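Local coordinates for putative methyltransferase protein (Bacteroides fragilis, PDB 5BP9) that probably transfers methyl groups from S-adenosylmethionine and binds the product S-adenosylhomocysteine, at residues Cys114-Leu119 with Lys124-Ile129; Gly172-Gly175 with Asn179-Leu182. One frame throughout, in Å; residues are numbered along the deposited sequence.

Interaction 1 (Cys114-Leu119 with Lys124-Ile129); sequences CHALAL and KEVSAI
Leu119 and Val126 form the buried heart of this contact. CD1 of Leu119 lies 3.9 Å from CG2 of Val126, the two side chains crossing at about a right angle, with Leu119 CD1 resting against the CG2 side of Val126. Val126 CG2 stands anti to its backbone N, while CG1, at chi1 58°, sits between N and the carbonyl carbon and comes within 3.7 Å of Ala116 O. One methyl thus meets a helix side chain and the other the helix backbone. Farther along strand 125-129, Ala128 CB is 4.2 Å from Ala116 CB, a more widely spaced methyl-to-methyl contact, also buried. The helix axis is 8.4 Å from the strand axis and runs nearly antiparallel to it; helix 114-121 and strand 125-130 belong to the beta-alpha-beta unit that begins with strand 104-108, the arrangement of Rossmann-like methyltransferases.

The solvent side is at Lys124, close to Leu119 but only partly buried. Its CD passes Leu119 CD2 at 3.8 Å, and the extended chain then leads away to give NZ a hydrogen bond with Ala101 O. Lys124 N donates to Leu119 O at 3.0 Å (N-H...O 156°), the donor tilted 32° from the carbonyl plane. The chemistry is thus mainly apolar: methyl groups fit helix to strand, while one backbone hydrogen bond ties the connecting turn at the edge.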
loop_
_atom_site.group_PDB
_atom_site.type_symbol
_atom_site.label_atom_id
_atom_site.label_comp_id
_atom_site.label_asym_id
_atom_site.label_seq_id
_atom_site.Cartn_x
_atom_site.Cartn_y
_atom_site.Cartn_z
ATOM N N CYS A 114 0.238 -1.776 11.807
ATOM C CA CYS A 114 -0.038 -3.171 12.079
ATOM C C CYS A 114 1.052 -4.116 11.567
ATOM O O CYS A 114 1.485 -5.005 12.314
ATOM C CB CYS A 114 -1.432 -3.568 11.529
ATOM S SG CYS A 114 -1.714 -3.412 9.729
ATOM N N HIS A 115 1.483 -3.938 10.311
ATOM C CA HIS A 115 2.492 -4.807 9.751
ATOM C C HIS A 115 3.818 -4.568 10.454
ATOM O O HIS A 115 4.495 -5.533 10.829
ATOM C CB HIS A 115 2.621 -4.653 8.241
ATOM C CG HIS A 115 1.378 -5.028 7.503
ATOM N ND1 HIS A 115 0.818 -4.237 6.522
ATOM C CD2 HIS A 115 0.575 -6.106 7.621
ATOM C CE1 HIS A 115 -0.271 -4.823 6.067
ATOM N NE2 HIS A 115 -0.440 -5.955 6.723
ATOM N N ALA A 116 4.169 -3.296 10.652
ATOM C CA ALA A 116 5.433 -2.946 11.283
ATOM C C ALA A 116 5.523 -3.529 12.685
ATOM O O ALA A 116 6.559 -4.111 13.035
ATOM C CB ALA A 116 5.638 -1.441 11.313
ATOM N N LEU A 117 4.457 -3.394 13.475
ATOM C CA LEU A 117 4.416 -4.013 14.814
ATOM C C LEU A 117 4.571 -5.529 14.803
ATOM O O LEU A 117 5.268 -6.084 15.640
ATOM C CB LEU A 117 3.129 -3.635 15.547
ATOM C CG LEU A 117 3.021 -2.155 15.930
ATOM C CD1 LEU A 117 1.623 -1.813 16.444
ATOM C CD2 LEU A 117 4.065 -1.746 16.962
ATOM N N ALA A 118 3.915 -6.200 13.870
ATOM C CA ALA A 118 4.050 -7.651 13.743
ATOM C C ALA A 118 5.474 -8.040 13.425
ATOM O O ALA A 118 6.016 -8.983 14.007
ATOM C CB ALA A 118 3.097 -8.198 12.704
ATOM N N LEU A 119 6.104 -7.303 12.515
ATOM C CA LEU A 119 7.481 -7.591 12.162
ATOM C C LEU A 119 8.434 -7.375 13.346
ATOM O O LEU A 119 9.321 -8.198 13.578
ATOM C CB LEU A 119 7.923 -6.759 10.982
ATOM C CG LEU A 119 7.206 -7.047 9.665
ATOM C CD1 LEU A 119 7.386 -5.875 8.711
ATOM C CD2 LEU A 119 7.707 -8.348 9.056
ATOM N N LYS A 124 12.326 -8.557 13.739
ATOM C CA LYS A 124 12.811 -8.093 12.443
ATOM C C LYS A 124 13.050 -6.582 12.449
ATOM O O LYS A 124 12.441 -5.843 13.231
ATOM C CB LYS A 124 11.845 -8.507 11.316
ATOM C CG LYS A 124 11.771 -10.025 11.096
ATOM C CD LYS A 124 10.778 -10.429 10.017
ATOM C CE LYS A 124 10.655 -11.935 9.913
ATOM N NZ LYS A 124 9.621 -12.384 8.933
ATOM N N GLU A 125 13.946 -6.159 11.557
ATOM C CA GLU A 125 14.309 -4.755 11.390
ATOM C C GLU A 125 13.403 -4.119 10.336
ATOM O O GLU A 125 13.432 -4.513 9.169
ATOM C CB GLU A 125 15.770 -4.654 10.962
ATOM C CG GLU A 125 16.328 -3.245 10.908
ATOM C CD GLU A 125 17.611 -3.174 10.108
ATOM O OE1 GLU A 125 18.221 -2.091 10.086
ATOM O OE2 GLU A 125 17.989 -4.191 9.494
ATOM N N VAL A 126 12.618 -3.130 10.755
ATOM C CA VAL A 126 11.631 -2.491 9.873
ATOM C C VAL A 126 11.634 -0.969 10.009
ATOM O O VAL A 126 11.766 -0.419 11.121
ATOM C CB VAL A 126 10.208 -3.078 10.064
ATOM C CG1 VAL A 126 9.715 -2.937 11.493
ATOM C CG2 VAL A 126 9.188 -2.459 9.110
ATOM N N SER A 127 11.532 -0.311 8.847
ATOM C CA SER A 127 11.295 1.119 8.730
ATOM C C SER A 127 9.921 1.263 8.098
ATOM O O SER A 127 9.625 0.586 7.116
ATOM C CB SER A 127 12.370 1.751 7.836
ATOM O OG SER A 127 13.643 1.753 8.488
ATOM N N ALA A 128 9.074 2.115 8.660
ATOM C CA ALA A 128 7.720 2.312 8.135
ATOM C C ALA A 128 7.585 3.757 7.635
ATOM O O ALA A 128 8.061 4.694 8.283
ATOM C CB ALA A 128 6.706 2.007 9.234
ATOM N N ILE A 129 6.917 3.936 6.491
ATOM C CA ILE A 129 6.692 5.278 5.945
ATOM C C ILE A 129 5.218 5.451 5.579
ATOM O O ILE A 129 4.523 4.480 5.218
ATOM C CB ILE A 129 7.593 5.592 4.735
ATOM C CG1 ILE A 129 7.288 4.715 3.509
ATOM C CG2 ILE A 129 9.071 5.564 5.126
ATOM C CD1 ILE A 129 7.934 5.245 2.254
#

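Interaction 2 (Gly172-Gly175 with Asn179-Leu182). With SAH (S-adenosyl-L-homocysteine), chain D.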
loop_
_atom_site.group_PDB
_atom_site.type_symbol
_atom_site.label_atom_id
_atom_site.label_comp_id
_atom_site.label_asym_id
_atom_site.label_seq_id
_atom_site.Cartn_x
_atom_site.Cartn_y
_atom_site.Cartn_z
ATOM N N GLY A 172 -1.543 0.088 -5.207
ATOM C CA GLY A 172 -2.322 1.295 -5.155
ATOM C C GLY A 172 -1.568 2.581 -5.283
ATOM O O GLY A 172 -1.935 3.453 -6.087
ATOM N N ILE A 173 -0.480 2.673 -4.511
ATOM C CA ILE A 173 0.400 3.838 -4.398
ATOM C C ILE A 173 0.959 4.298 -5.747
ATOM O O ILE A 173 1.255 5.477 -5.954
ATOM C CB ILE A 173 1.500 3.522 -3.350
ATOM C CG1 ILE A 173 0.883 3.693 -1.949
ATOM C CG2 ILE A 173 2.696 4.465 -3.416
ATOM C CD1 ILE A 173 1.760 3.253 -0.801
ATOM N N ILE A 174 1.140 3.333 -6.650
ATOM C CA ILE A 174 1.664 3.636 -8.005
ATOM C C ILE A 174 0.680 4.530 -8.795
ATOM O O ILE A 174 1.095 5.360 -9.632
ATOM C CB ILE A 174 2.046 2.354 -8.784
ATOM C CG1 ILE A 174 3.113 1.570 -8.007
ATOM C CG2 ILE A 174 2.542 2.694 -10.208
ATOM C CD1 ILE A 174 3.301 0.170 -8.490
ATOM N N GLY A 175 -0.618 4.365 -8.537
ATOM C CA GLY A 175 -1.658 5.257 -9.063
ATOM C C GLY A 175 -2.143 4.939 -10.462
ATOM O O GLY A 175 -3.340 4.728 -10.685
ATOM N N ASN A 179 2.942 5.649 -14.349
ATOM C CA ASN A 179 3.936 5.784 -13.270
ATOM C C ASN A 179 4.814 4.559 -13.042
ATOM O O ASN A 179 5.648 4.570 -12.151
ATOM C CB ASN A 179 3.230 6.145 -11.978
ATOM C CG ASN A 179 2.661 7.540 -12.014
ATOM O OD1 ASN A 179 3.113 8.397 -12.797
ATOM N ND2 ASN A 179 1.685 7.794 -11.160
HETATM N N MSE A 180 4.640 3.506 -13.846
HETATM C CA MSE A 180 5.475 2.316 -13.675
HETATM C C MSE A 180 6.967 2.584 -13.830
HETATM O O MSE A 180 7.747 2.093 -13.002
HETATM C CB MSE A 180 5.025 1.148 -14.559
HETATM C CG MSE A 180 3.729 0.538 -14.051
HETATM SE SE MSE A 180 4.138 -0.568 -12.467
HETATM C CE MSE A 180 2.316 -0.844 -12.079
ATOM N N PRO A 181 7.402 3.358 -14.843
ATOM C CA PRO A 181 8.850 3.626 -14.942
ATOM C C PRO A 181 9.406 4.352 -13.690
ATOM O O PRO A 181 10.456 3.962 -13.169
ATOM C CB PRO A 181 8.971 4.431 -16.244
ATOM C CG PRO A 181 7.784 3.992 -17.058
ATOM C CD PRO A 181 6.687 3.821 -16.054
ATOM N N LEU A 182 8.696 5.369 -13.192
ATOM C CA LEU A 182 9.110 6.079 -11.976
ATOM C C LEU A 182 9.197 5.121 -10.809
ATOM O O LEU A 182 10.156 5.155 -10.038
ATOM C CB LEU A 182 8.111 7.196 -11.646
ATOM C CG LEU A 182 8.326 7.991 -10.352
ATOM C CD1 LEU A 182 9.464 8.990 -10.505
ATOM C CD2 LEU A 182 7.038 8.696 -9.953
HETATM N N SAH D . -0.601 -0.775 4.693
HETATM C CA SAH D . -1.735 -0.284 5.567
HETATM C CB SAH D . -2.533 0.885 4.970
HETATM C CG SAH D . -3.064 0.682 3.550
HETATM S SD SAH D . -3.887 2.141 2.979
HETATM C C SAH D . -2.689 -1.405 5.874
HETATM O O SAH D . -2.549 -2.512 5.363
HETATM O OXT SAH D . -3.640 -1.272 6.643
HETATM C "C5'" SAH D . -2.625 2.918 2.003
HETATM C "C4'" SAH D . -1.685 3.782 2.835
HETATM O "O4'" SAH D . -0.654 4.288 1.961
HETATM C "C3'" SAH D . -2.303 5.008 3.502
HETATM O "O3'" SAH D . -1.966 5.025 4.909
HETATM C "C2'" SAH D . -1.716 6.188 2.735
HETATM O "O2'" SAH D . -1.622 7.402 3.454
HETATM C "C1'" SAH D . -0.371 5.654 2.301
HETATM N N9 SAH D . 0.264 6.281 1.131
HETATM C C8 SAH D . -0.346 6.661 -0.005
HETATM N N7 SAH D . 0.458 7.132 -0.910
HETATM C C5 SAH D . 1.707 7.032 -0.333
HETATM C C6 SAH D . 2.998 7.366 -0.767
HETATM N N6 SAH D . 3.252 7.887 -1.980
HETATM N N1 SAH D . 4.044 7.141 0.076
HETATM C C2 SAH D . 3.788 6.624 1.297
HETATM N N3 SAH D . 2.597 6.267 1.808
HETATM C C4 SAH D . 1.584 6.505 0.950
#
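The flat amide of Asn179 meets Ile174 O through its ND2 edge, with the oxygen only 1° out of the amide plane. The second flat group, the adenine of S-adenosylhomocysteine, has Ile173 on one face: CG1, CG2 and CD1 all lie above the ring plane, CG1 3.6 Å from N7 and CD1 3.7 Å from C4. Ile173 was modelled in two conformers, and this placement belongs to one of them. Phe153 and Trp243 also touch this side chain.

The Asn179 bond is short and straight, with ND2 to Ile174 O at 2.9 Å and an N-H...O angle of 163°; the donor lies nearly on the line of the C=O bond. With CG anti to the carbonyl carbon of Asn179, the amide is turned to where ND2 can reach Ile174 O. As Ile174 and Asn179 slide past each other in opposite directions, Ile174 CG2 packs on Asn179 CB at 3.9 Å. Beyond it, the selenomethionine Met180 bends at chi2 (-76°), which brings its terminal CE to 3.9 Å from Ile174 CD1, the two side chains lying at about a right angle. Leu244 of strand 236-244 touches both.

Behind this, Gly175 N donates to Gly172 O at 2.9 Å, closing the 3-10 turn, and Gly175 continues at positive phi, which by itself favours glycine. The contact therefore pairs one directed polar bond, which satisfies the Ile174 carbonyl, with an apolar patch that Leu244 also joins; both fasten the segment whose Ile173 faces the adenine to the start of helix 180-190.

From the N terminus, interaction 1 comes first: helix 114-121 follows strand 104-108, and Lys124 closes the short turn back into strand 125-130. The chain then passes through helix 133-142 and strands 147-149 and 161-166 before interaction 2, where 172-175 folds onto the residues that open helix 180-190. Each contact closes its own local loop, with four and three residues between its segments; the two stand in series, neither nested nor crossed. The centres of interaction 1 and interaction 2 lie about 22 Å apart, on opposite sides of the chain's centre. Each also sends a residue to the S-adenosylhomocysteine pocket, His115 from 114-119 and Ile173 from 172-175.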